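Local coordinates for pseudoalteromonas arctica PAMC 21717 (Pseudoalteromonas arctica, PDB 5YL7), which hydrolyses peptide bonds in proteins as a cold-active, calcium-binding serine protease of the subtilase family, at residues K126-R131 / I147-G152; D142-I147 / Q183-T188; A288-L293 / S308-T313; A292-A297 / A332-A337; S316-C321 / T326-A331. One frame throughout, in Å; residues are numbered along the deposited sequence.

Contact 1. Residues K126-R131 / I147-G152; sequences KVVPVR and IIWASG
W149 and A150, in the last turn of helix 140-150, lie against V128 and V130 of strand 126-131 within a beta-alpha-beta crossover of the parallel subtilase sheet: the chain leaves this strand, runs through the helix and returns in parallel strand 167-170, with strand 36-41 between the two. The contact is apolar and buried. W149 and V130 carry most of it. With CG anti to the backbone N (chi1 -176°), the W149 indole reaches out to the strand and presents the six-membered ring. CZ3 lies 3.9 Å from V128 CG1, which comes in obliquely, and 4.1 Å from V130 CG2, which meets the ring at its edge, close to its plane. The other end of the indole is tied down by NE1, hydrogen-bonded to P159 O. A150 follows, its CB 4.3 Å from V130 CG2, so one methyl of V130 serves both helix residues; A150 also touches A38 of strand 36-41 and I168 of strand 167-170. S151 turns back on the helix, OG donating to I148 O at 2.8 Å. G152, with a positive phi of 97°, closes the helix in a Schellman motif in which its N lies 3.0 Å from W149 O.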
# COMPACT_ATOMS: atom_id res chain seq x y z
N LYS A 126 -10.69 3.89 7.01
CA LYS A 126 -9.93 3.41 8.12
C LYS A 126 -9.02 2.27 7.70
O LYS A 126 -9.39 1.51 6.73
CB LYS A 126 -10.81 2.89 9.24
CG LYS A 126 -11.74 3.91 9.79
CD LYS A 126 -11.01 4.93 10.61
CE LYS A 126 -11.96 5.55 11.71
NZ LYS A 126 -12.94 6.41 11.08
N VAL A 127 -7.87 2.16 8.33
CA VAL A 127 -6.87 1.14 8.01
C VAL A 127 -6.82 0.09 9.10
O VAL A 127 -6.71 0.42 10.29
CB VAL A 127 -5.51 1.73 7.81
CG1 VAL A 127 -4.36 0.70 7.82
CG2 VAL A 127 -5.45 2.52 6.53
N VAL A 128 -6.88 -1.17 8.66
CA VAL A 128 -6.59 -2.33 9.55
C VAL A 128 -5.17 -2.72 9.27
O VAL A 128 -4.83 -3.18 8.15
CB VAL A 128 -7.54 -3.49 9.30
CG1 VAL A 128 -7.14 -4.75 10.00
CG2 VAL A 128 -8.94 -3.09 9.68
N PRO A 129 -4.26 -2.58 10.20
CA PRO A 129 -2.91 -2.99 10.03
C PRO A 129 -2.74 -4.47 10.24
O PRO A 129 -3.15 -4.99 11.26
CB PRO A 129 -2.15 -2.21 11.11
CG PRO A 129 -3.17 -2.06 12.21
CD PRO A 129 -4.50 -1.96 11.53
N VAL A 130 -2.22 -5.18 9.24
CA VAL A 130 -1.97 -6.61 9.31
C VAL A 130 -0.52 -6.79 9.18
O VAL A 130 0.07 -6.60 8.10
CB VAL A 130 -2.80 -7.38 8.27
CG1 VAL A 130 -2.62 -8.88 8.47
CG2 VAL A 130 -4.25 -7.02 8.36
N ARG A 131 0.16 -7.10 10.29
CA ARG A 131 1.58 -7.17 10.33
C ARG A 131 2.04 -8.54 9.83
O ARG A 131 1.77 -9.55 10.48
CB ARG A 131 2.18 -6.81 11.70
CG ARG A 131 3.65 -6.96 11.77
CD ARG A 131 4.22 -6.27 13.00
NE ARG A 131 5.66 -6.36 12.94
CZ ARG A 131 6.49 -7.13 13.65
NH1 ARG A 131 6.02 -7.91 14.60
NH2 ARG A 131 7.77 -7.14 13.38
N ILE A 147 -3.87 -12.23 4.35
CA ILE A 147 -4.87 -11.94 3.28
C ILE A 147 -6.22 -12.52 3.67
O ILE A 147 -7.24 -11.83 3.62
CB ILE A 147 -4.42 -12.57 1.96
CG1 ILE A 147 -3.09 -11.89 1.44
CG2 ILE A 147 -5.50 -12.56 0.94
CD1 ILE A 147 -2.41 -12.64 0.31
N ILE A 148 -6.20 -13.77 4.10
CA ILE A 148 -7.49 -14.43 4.50
C ILE A 148 -8.18 -13.65 5.62
O ILE A 148 -9.35 -13.26 5.50
CB ILE A 148 -7.20 -15.89 4.92
CG1 ILE A 148 -6.73 -16.70 3.72
CG2 ILE A 148 -8.48 -16.51 5.56
CD1 ILE A 148 -6.05 -17.97 4.13
N TRP A 149 -7.40 -13.41 6.69
CA TRP A 149 -8.01 -12.75 7.87
C TRP A 149 -8.50 -11.34 7.54
O TRP A 149 -9.52 -10.87 8.01
CB TRP A 149 -6.99 -12.77 9.03
CG TRP A 149 -7.51 -12.20 10.31
CD1 TRP A 149 -8.26 -12.88 11.28
CD2 TRP A 149 -7.39 -10.85 10.79
NE1 TRP A 149 -8.53 -12.01 12.29
CE2 TRP A 149 -8.07 -10.76 12.02
CE3 TRP A 149 -6.81 -9.70 10.28
CZ2 TRP A 149 -8.11 -9.60 12.76
CZ3 TRP A 149 -6.92 -8.55 11.02
CH2 TRP A 149 -7.57 -8.51 12.24
N ALA A 150 -7.69 -10.60 6.77
CA ALA A 150 -7.99 -9.23 6.42
C ALA A 150 -9.33 -9.14 5.74
O ALA A 150 -10.08 -8.17 5.90
CB ALA A 150 -6.98 -8.67 5.49
N SER A 151 -9.67 -10.17 4.93
CA SER A 151 -10.92 -10.22 4.20
C SER A 151 -12.12 -10.66 5.03
O SER A 151 -13.24 -10.69 4.46
CB SER A 151 -10.78 -11.11 2.99
OG SER A 151 -10.86 -12.49 3.28
N GLY A 152 -11.88 -11.10 6.25
CA GLY A 152 -12.96 -11.63 7.10
C GLY A 152 -13.01 -13.09 7.03
O GLY A 152 -14.03 -13.71 7.53

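Contact 2. Residues D142-I147 / Q183-T188; sequences DIADGI and QNAINT
I147 reaches across from helix 140-150 to A185 and I186 of helix 180-191, and most of its side chain is used in doing so. CB already lies 4.0 Å from A185 CB. From there the two branches diverge. CG2, anti to the backbone N, lies against the backbone of the other helix: it is 3.4 Å from A185 O and 3.9 Å from I186 N. The second branch leaves beside the backbone N (chi1 -65°) and extends through CG1 to CD1, which ends 4.2 Å from I186 CG1, the two isoleucines meeting at a slant. One turn earlier A144 brings the helices closest, its CB 3.8 Å from A185 CB, while A185 CB also approaches A144 O at 3.4 Å. With only methyls at this point the axes of the two short segments come to 8.5 Å, and they run almost parallel, at 8°. Such neighbouring, like-directed helices are what successive crossovers of a parallel alpha/beta sheet produce, here on one side of the subtilase sheet; toward the sheet I147 also packs on I168 and M170 of strand 167-170. Away from the interface each helix has polar ties of its own. Q183 NE2 donates to N187 OD1 one turn on, from well out of the plane of the acceptor amide, off its lone pairs, and Q183 OE1 accepts from N216 N. D142 and D145 both form salt bridges to R73, whose sequence neighbours G72 and D74 bind calcium.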
# COMPACT_ATOMS: atom_id res chain seq x y z
N ASP A 142 2.54 -16.75 6.37
CA ASP A 142 2.00 -15.69 7.22
C ASP A 142 1.31 -14.62 6.39
O ASP A 142 0.24 -14.11 6.81
CB ASP A 142 3.12 -15.04 8.04
CG ASP A 142 3.73 -15.96 9.12
OD1 ASP A 142 3.09 -16.93 9.54
OD2 ASP A 142 4.79 -15.52 9.63
N ILE A 143 1.88 -14.23 5.30
CA ILE A 143 1.26 -13.27 4.38
C ILE A 143 -0.09 -13.77 3.93
O ILE A 143 -1.09 -13.03 3.90
CB ILE A 143 2.18 -12.91 3.24
CG1 ILE A 143 3.46 -12.26 3.80
CG2 ILE A 143 1.47 -12.06 2.23
CD1 ILE A 143 4.61 -12.23 2.83
N ALA A 144 -0.15 -15.04 3.55
CA ALA A 144 -1.42 -15.63 3.06
C ALA A 144 -2.46 -15.67 4.12
O ALA A 144 -3.63 -15.31 3.87
CB ALA A 144 -1.13 -17.03 2.52
N ASP A 145 -2.12 -16.02 5.36
CA ASP A 145 -3.08 -15.95 6.45
C ASP A 145 -3.57 -14.51 6.72
O ASP A 145 -4.70 -14.24 7.06
CB ASP A 145 -2.53 -16.63 7.68
CG ASP A 145 -2.53 -18.12 7.60
OD1 ASP A 145 -3.28 -18.68 6.74
OD2 ASP A 145 -1.87 -18.74 8.46
N GLY A 146 -2.62 -13.56 6.52
CA GLY A 146 -3.00 -12.18 6.59
C GLY A 146 -4.08 -11.74 5.59
O GLY A 146 -5.00 -11.02 5.92
N ILE A 147 -3.87 -12.23 4.35
CA ILE A 147 -4.87 -11.94 3.28
C ILE A 147 -6.22 -12.52 3.67
O ILE A 147 -7.24 -11.83 3.62
CB ILE A 147 -4.42 -12.57 1.96
CG1 ILE A 147 -3.09 -11.89 1.44
CG2 ILE A 147 -5.50 -12.56 0.94
CD1 ILE A 147 -2.41 -12.64 0.31
N GLN A 183 -2.25 -17.82 -3.98
CA GLN A 183 -3.41 -17.73 -4.84
C GLN A 183 -4.65 -18.19 -4.11
O GLN A 183 -5.70 -17.58 -4.26
CB GLN A 183 -3.19 -18.56 -6.11
CG GLN A 183 -4.30 -18.39 -7.12
CD GLN A 183 -4.32 -16.98 -7.69
OE1 GLN A 183 -3.35 -16.57 -8.42
NE2 GLN A 183 -5.34 -16.20 -7.43
N ASN A 184 -4.55 -19.22 -3.31
CA ASN A 184 -5.71 -19.68 -2.51
C ASN A 184 -6.25 -18.59 -1.61
O ASN A 184 -7.45 -18.35 -1.46
CB ASN A 184 -5.36 -20.93 -1.68
CG ASN A 184 -5.24 -22.21 -2.45
OD1 ASN A 184 -5.72 -22.32 -3.56
ND2 ASN A 184 -4.55 -23.14 -1.85
N ALA A 185 -5.30 -17.90 -0.95
CA ALA A 185 -5.68 -16.79 -0.05
C ALA A 185 -6.37 -15.63 -0.79
O ALA A 185 -7.38 -15.09 -0.35
CB ALA A 185 -4.46 -16.35 0.73
N ILE A 186 -5.77 -15.24 -1.94
CA ILE A 186 -6.34 -14.24 -2.79
C ILE A 186 -7.75 -14.62 -3.24
O ILE A 186 -8.64 -13.78 -3.25
CB ILE A 186 -5.42 -13.94 -3.96
CG1 ILE A 186 -4.15 -13.27 -3.41
CG2 ILE A 186 -6.07 -13.13 -5.07
CD1 ILE A 186 -3.06 -13.19 -4.47
N ASN A 187 -7.92 -15.90 -3.66
CA ASN A 187 -9.24 -16.33 -4.08
C ASN A 187 -10.26 -16.19 -2.94
O ASN A 187 -11.36 -15.78 -3.22
CB ASN A 187 -9.16 -17.76 -4.57
CG ASN A 187 -8.38 -18.00 -5.85
OD1 ASN A 187 -8.08 -17.06 -6.58
ND2 ASN A 187 -8.05 -19.28 -6.11
N THR A 188 -9.87 -16.56 -1.77
CA THR A 188 -10.69 -16.41 -0.58
C THR A 188 -11.04 -14.92 -0.35
O THR A 188 -12.22 -14.53 -0.18
CB THR A 188 -10.05 -16.95 0.67
OG1 THR A 188 -10.04 -18.40 0.54
CG2 THR A 188 -10.74 -16.59 1.94

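Contact 3. Residues A288-L293 / S308-T313; sequences AGVAAL and SILKST
S308 O is gripped twice by S312: the backbone N donates at 2.8 Å and the side-chain OG at 2.7 Å, from opposite faces of the carbonyl plane. A residue further on the hydroxyl bond recurs, T313 OG1 donating to I309 O at 2.8 Å, while the backbone N bond there is weak; two hydroxyls thus fold back on the C-terminal turn of helix 303-312. Between these polar residues L310 is turned the other way, to helix 280-297. Its CG stands beside the backbone N (chi1 -75°), and CD2 meets V290 CG1 at 3.7 Å; the two side chains lie alongside, pointing opposite ways. The same methyl lies 4.3 Å from A291 N, while CD1 approaches A291 CB more loosely at 4.5 Å. In the subtilase fold helix 280-297 is the long helix whose first turn holds the probable catalytic serine, S281, and helix 303-312 packs against it. L310 extends its hold along the long helix to V287 and I294, whereas A291 also touches V167 of the central sheet. Helix 303-312 also carries E307, a calcium ligand, and K311 NZ is hydrogen-bonded to D241 OD1, D241 being a ligand of the same ion.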
# COMPACT_ATOMS: atom_id res chain seq x y z
N ALA A 288 -4.82 1.63 -3.86
CA ALA A 288 -5.70 1.11 -2.81
C ALA A 288 -6.58 2.20 -2.30
O ALA A 288 -7.74 1.96 -2.05
CB ALA A 288 -4.87 0.47 -1.71
N GLY A 289 -6.01 3.41 -2.16
CA GLY A 289 -6.88 4.51 -1.71
C GLY A 289 -7.94 4.82 -2.73
O GLY A 289 -9.10 5.07 -2.35
N VAL A 290 -7.64 4.85 -4.03
CA VAL A 290 -8.69 5.04 -5.03
C VAL A 290 -9.68 3.93 -5.02
O VAL A 290 -10.90 4.20 -5.20
CB VAL A 290 -8.10 5.37 -6.43
CG1 VAL A 290 -9.21 5.57 -7.45
CG2 VAL A 290 -7.24 6.62 -6.36
N ALA A 291 -9.26 2.68 -4.81
CA ALA A 291 -10.23 1.61 -4.64
C ALA A 291 -11.20 1.90 -3.50
O ALA A 291 -12.42 1.61 -3.65
CB ALA A 291 -9.49 0.29 -4.41
N ALA A 292 -10.74 2.46 -2.41
CA ALA A 292 -11.61 2.88 -1.33
C ALA A 292 -12.51 4.00 -1.75
O ALA A 292 -13.71 3.99 -1.29
CB ALA A 292 -10.80 3.22 -0.07
N LEU A 293 -12.08 4.98 -2.51
CA LEU A 293 -12.96 6.04 -3.01
C LEU A 293 -14.05 5.41 -3.83
O LEU A 293 -15.26 5.79 -3.69
CB LEU A 293 -12.21 7.09 -3.79
CG LEU A 293 -11.05 7.75 -3.10
CD1 LEU A 293 -10.48 8.87 -3.99
CD2 LEU A 293 -11.41 8.28 -1.72
N SER A 308 -11.92 -3.15 -12.82
CA SER A 308 -12.35 -2.62 -14.14
C SER A 308 -12.44 -1.12 -14.09
O SER A 308 -11.98 -0.44 -15.05
CB SER A 308 -13.58 -3.28 -14.55
OG SER A 308 -13.93 -2.72 -15.87
N ILE A 309 -13.01 -0.51 -13.10
CA ILE A 309 -13.11 0.93 -13.00
C ILE A 309 -11.75 1.55 -12.95
O ILE A 309 -11.44 2.52 -13.69
CB ILE A 309 -13.99 1.36 -11.77
CG1 ILE A 309 -15.44 1.01 -12.02
CG2 ILE A 309 -13.85 2.85 -11.53
CD1 ILE A 309 -16.30 0.99 -10.76
N LEU A 310 -10.83 1.02 -12.13
CA LEU A 310 -9.46 1.55 -12.02
C LEU A 310 -8.80 1.51 -13.38
O LEU A 310 -8.16 2.49 -13.81
CB LEU A 310 -8.64 0.73 -11.06
CG LEU A 310 -8.97 0.96 -9.57
CD1 LEU A 310 -8.33 -0.17 -8.72
CD2 LEU A 310 -8.49 2.32 -9.05
N LYS A 311 -8.87 0.38 -14.09
CA LYS A 311 -8.19 0.17 -15.37
C LYS A 311 -8.83 1.01 -16.48
O LYS A 311 -8.12 1.47 -17.37
CB LYS A 311 -8.19 -1.27 -15.77
CG LYS A 311 -7.32 -2.15 -14.85
CD LYS A 311 -7.29 -3.64 -15.26
CE LYS A 311 -6.53 -3.77 -16.53
NZ LYS A 311 -6.13 -5.20 -16.73
N SER A 312 -10.14 1.16 -16.44
CA SER A 312 -10.84 1.77 -17.58
C SER A 312 -10.82 3.27 -17.55
O SER A 312 -11.21 3.89 -18.54
CB SER A 312 -12.27 1.25 -17.66
OG SER A 312 -12.41 -0.15 -17.70
N THR A 313 -10.45 3.90 -16.44
CA THR A 313 -10.49 5.35 -16.25
C THR A 313 -9.15 6.00 -16.13
O THR A 313 -9.06 7.16 -15.76
CB THR A 313 -11.40 5.73 -15.06
OG1 THR A 313 -10.80 5.21 -13.87
CG2 THR A 313 -12.80 5.19 -15.22

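Contact 4. Residues A292-A297 / A332-A337; sequences ALIKQA and AAAVAA
L293 and V335 form the tighter of two apolar meetings between helices 280-297 and 331-338. V335 CG2 touches L293 CB at 3.6 Å and reaches L293 CD1 at 4.2 Å. The chi1 of V335 (162°) places CG1 anti to the backbone N and CG2 beside it, where it meets the root of the leucine as well as one of its tips. The second meeting is between I294 and A334: I294 CD1 lies 4.0 Å from A334 CB. I294 also packs on I306, I309 and L310 of helix 303-312.

Side chain against backbone is the remaining kind of contact. I294 CG1, just behind CD1, is 4.1 Å from A334 O, so that I294 covers both the methyl and the carbonyl of a single alanine. A297 CB, at the more open end of the interface, stands 4.4 Å from V335 O, a carbonyl that accepts a hydrogen bond from S339 OG.

No hydrogen bond joins the two segments; polar groups are served elsewhere. K295 NZ turns to P299 O and A301 O beyond the end of its helix, and Q296 OE1 accepts from the backbone N atoms of T31 and G32.

The CA atoms of I294 and V335 are 5.4 Å apart, and the axes of the short segments approach to 8.7 Å at a signed crossing angle of -24°. This is close packing of like-directed helices at a shallow angle, through branched aliphatic side chains and alanines, here between helix 280-297, the long helix of the subtilase fold, and the alanine-rich C-terminal helix.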
# COMPACT_ATOMS: atom_id res chain seq x y z
N ALA A 292 -10.74 2.46 -2.41
CA ALA A 292 -11.61 2.88 -1.33
C ALA A 292 -12.51 4.00 -1.75
O ALA A 292 -13.71 3.99 -1.29
CB ALA A 292 -10.80 3.22 -0.07
N LEU A 293 -12.08 4.98 -2.51
CA LEU A 293 -12.96 6.04 -3.01
C LEU A 293 -14.05 5.41 -3.83
O LEU A 293 -15.26 5.79 -3.69
CB LEU A 293 -12.21 7.09 -3.79
CG LEU A 293 -11.05 7.75 -3.10
CD1 LEU A 293 -10.48 8.87 -3.99
CD2 LEU A 293 -11.41 8.28 -1.72
N ILE A 294 -13.72 4.53 -4.73
CA ILE A 294 -14.68 3.81 -5.55
C ILE A 294 -15.64 3.11 -4.70
O ILE A 294 -16.91 3.15 -5.00
CB ILE A 294 -13.95 2.82 -6.53
CG1 ILE A 294 -13.20 3.56 -7.58
CG2 ILE A 294 -14.93 1.83 -7.10
CD1 ILE A 294 -12.11 2.70 -8.27
N LYS A 295 -15.26 2.40 -3.66
CA LYS A 295 -16.18 1.62 -2.81
C LYS A 295 -17.10 2.56 -2.04
O LYS A 295 -18.25 2.12 -1.81
CB LYS A 295 -15.35 0.71 -1.89
CG LYS A 295 -16.16 -0.29 -1.13
CD LYS A 295 -16.76 -1.33 -2.04
CE LYS A 295 -17.36 -2.48 -1.25
NZ LYS A 295 -17.97 -3.49 -2.02
N GLN A 296 -16.70 3.72 -1.64
CA GLN A 296 -17.66 4.67 -1.03
C GLN A 296 -18.73 5.03 -2.04
O GLN A 296 -19.92 5.03 -1.74
CB GLN A 296 -16.99 5.90 -0.55
CG GLN A 296 -17.98 6.91 0.10
CD GLN A 296 -17.40 8.24 0.31
OE1 GLN A 296 -16.20 8.50 0.32
NE2 GLN A 296 -18.23 9.20 0.68
N ALA A 297 -18.35 5.34 -3.26
CA ALA A 297 -19.31 5.78 -4.31
C ALA A 297 -20.16 4.64 -4.74
O ALA A 297 -21.34 4.87 -5.12
CB ALA A 297 -18.55 6.36 -5.46
N ALA A 332 -10.22 11.18 -9.92
CA ALA A 332 -11.50 11.88 -10.27
C ALA A 332 -12.33 11.12 -11.25
O ALA A 332 -13.55 10.92 -11.07
CB ALA A 332 -11.22 13.26 -10.76
N ALA A 333 -11.64 10.58 -12.30
CA ALA A 333 -12.36 9.82 -13.30
C ALA A 333 -12.91 8.51 -12.78
O ALA A 333 -13.97 8.04 -13.13
CB ALA A 333 -11.49 9.59 -14.53
N ALA A 334 -12.13 7.83 -11.90
CA ALA A 334 -12.57 6.64 -11.28
C ALA A 334 -13.82 6.84 -10.40
O ALA A 334 -14.73 6.05 -10.47
CB ALA A 334 -11.41 6.01 -10.45
N VAL A 335 -13.77 7.91 -9.58
CA VAL A 335 -14.97 8.19 -8.75
C VAL A 335 -16.17 8.53 -9.62
O VAL A 335 -17.26 8.03 -9.31
CB VAL A 335 -14.60 9.25 -7.75
CG1 VAL A 335 -15.81 9.94 -7.12
CG2 VAL A 335 -13.62 8.74 -6.71
N ALA A 336 -15.96 9.28 -10.69
CA ALA A 336 -17.06 9.55 -11.61
C ALA A 336 -17.64 8.30 -12.18
O ALA A 336 -18.88 8.11 -12.29
CB ALA A 336 -16.60 10.46 -12.72
N ALA A 337 -16.80 7.35 -12.56
CA ALA A 337 -17.25 6.10 -13.10
C ALA A 337 -17.92 5.20 -12.12
O ALA A 337 -18.75 4.35 -12.52
CB ALA A 337 -16.06 5.34 -13.79

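Contact 5. Residues S316-C321 / T326-A331; sequences SFPATC and TGIVDA
An aromatic ring packed on backbone and an aliphatic side chain joins F317 to G327 and I328, two parts of the loop that leads from helix 303-312 to helix 331-338. F317 CE2 and CZ each lie 3.5 Å from G327 CA, which approaches obliquely, and I328 N stands over one face of the ring. On the ring's opposite face is C321 CB, 3.4 Å above the plane and offset toward the rim. The phenyl is therefore held between the two limbs of its own loop, whose bend is closed by the C321-C324 disulfide. I328 completes the contact: CG1, beside the backbone N (chi1 -61°), is 3.6 Å from F317 CD1, and CD1 continues to P318 CD at 4.0 Å, roughly at right angles to it. Beyond the ring, G327 and V329 make backbone hydrogen bonds to A243 of edge strand 242-245, and T326 OG1 is bonded to K311 O. D330 then caps helix 331-338, OD1 accepting from A333 N. As no hydrogen bond crosses directly between 316-321 and 326-331, their mutual fit rests on van der Waals packing of the ring on backbone and aliphatic groups, with the disulfide and the bonds to the sheet edge fixing the loop around it.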
# COMPACT_ATOMS: atom_id res chain seq x y z
N SER A 316 -3.53 9.29 -19.70
CA SER A 316 -2.36 9.07 -20.49
C SER A 316 -1.07 9.28 -19.71
O SER A 316 -1.01 10.12 -18.82
CB SER A 316 -2.32 9.98 -21.75
OG SER A 316 -3.42 9.71 -22.63
N PHE A 317 -0.06 8.60 -20.18
CA PHE A 317 1.29 8.84 -19.69
C PHE A 317 1.93 10.07 -20.39
O PHE A 317 2.01 10.01 -21.61
CB PHE A 317 2.18 7.63 -19.93
CG PHE A 317 1.80 6.39 -19.17
CD1 PHE A 317 2.06 6.27 -17.82
CD2 PHE A 317 1.18 5.36 -19.84
CE1 PHE A 317 1.68 5.11 -17.18
CE2 PHE A 317 0.78 4.21 -19.17
CZ PHE A 317 1.04 4.10 -17.88
N PRO A 318 2.39 11.03 -19.67
CA PRO A 318 3.03 12.20 -20.39
C PRO A 318 4.45 11.89 -20.71
O PRO A 318 5.04 12.74 -21.42
CB PRO A 318 2.91 13.31 -19.39
CG PRO A 318 2.69 12.75 -18.12
CD PRO A 318 2.02 11.38 -18.27
N ALA A 319 5.07 10.84 -20.22
CA ALA A 319 6.38 10.40 -20.58
C ALA A 319 6.37 8.90 -20.72
O ALA A 319 5.47 8.22 -20.14
CB ALA A 319 7.40 10.89 -19.55
N THR A 320 7.39 8.36 -21.33
CA THR A 320 7.45 6.94 -21.70
C THR A 320 7.12 6.05 -20.41
O THR A 320 7.80 6.18 -19.39
CB THR A 320 8.95 6.57 -22.09
OG1 THR A 320 9.50 7.49 -23.10
CG2 THR A 320 9.06 5.15 -22.65
N CYS A 321 6.17 5.13 -20.64
CA CYS A 321 5.94 4.06 -19.65
C CYS A 321 5.57 2.81 -20.43
O CYS A 321 4.35 2.60 -20.64
CB CYS A 321 4.90 4.48 -18.60
SG CYS A 321 5.06 3.76 -16.97
N THR A 326 -2.78 0.33 -18.25
CA THR A 326 -3.59 1.11 -19.18
C THR A 326 -3.28 2.55 -19.12
O THR A 326 -3.77 3.32 -20.02
CB THR A 326 -5.10 0.88 -18.95
OG1 THR A 326 -5.44 1.43 -17.67
CG2 THR A 326 -5.47 -0.55 -19.03
N GLY A 327 -2.63 3.06 -18.07
CA GLY A 327 -2.45 4.49 -17.85
C GLY A 327 -2.16 4.75 -16.39
O GLY A 327 -1.97 3.76 -15.63
N ILE A 328 -2.11 6.01 -16.02
CA ILE A 328 -1.96 6.42 -14.61
C ILE A 328 -3.35 6.53 -14.02
O ILE A 328 -4.25 7.15 -14.59
CB ILE A 328 -1.22 7.74 -14.49
CG1 ILE A 328 0.20 7.62 -15.08
CG2 ILE A 328 -1.19 8.28 -13.04
CD1 ILE A 328 0.90 8.92 -15.32
N VAL A 329 -3.57 5.93 -12.85
CA VAL A 329 -4.86 6.04 -12.15
C VAL A 329 -5.26 7.52 -11.98
O VAL A 329 -4.42 8.32 -11.58
CB VAL A 329 -4.80 5.27 -10.80
CG1 VAL A 329 -5.99 5.62 -9.91
CG2 VAL A 329 -4.69 3.81 -11.07
N ASP A 330 -6.52 7.74 -12.33
CA ASP A 330 -7.09 9.09 -12.25
C ASP A 330 -8.22 9.02 -11.28
O ASP A 330 -9.26 8.49 -11.55
CB ASP A 330 -7.54 9.51 -13.67
CG ASP A 330 -8.23 10.82 -13.72
OD1 ASP A 330 -8.70 11.35 -12.69
OD2 ASP A 330 -8.38 11.38 -14.87
N ALA A 331 -7.93 9.54 -10.07
CA ALA A 331 -8.93 9.37 -8.99
C ALA A 331 -10.26 9.99 -9.36
O ALA A 331 -11.31 9.44 -9.04
CB ALA A 331 -8.43 9.98 -7.73

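In the fold
The contacts form two groups within one subtilase domain. Contacts 1 and 2, centres 11 Å apart, share I147 and helix 140-150 and alternate along the chain, one setting that helix on strand 126-131, the other beside helix 180-191. Contacts 3 and 4, centres 7 Å apart, both start from helix 280-297, which receives helix 303-312 and helix 331-338 in turn. Contact 5, in the loop between those helices, has its centre 14 Å from that of contact 3 and leads into the second segment of contact 4. Contacts 1 and 5 lie on opposite sides of the chain's centre. Contacts 3 and 4 gather round one long helix without touching contact 1, whose nearest atoms are about 7 Å away.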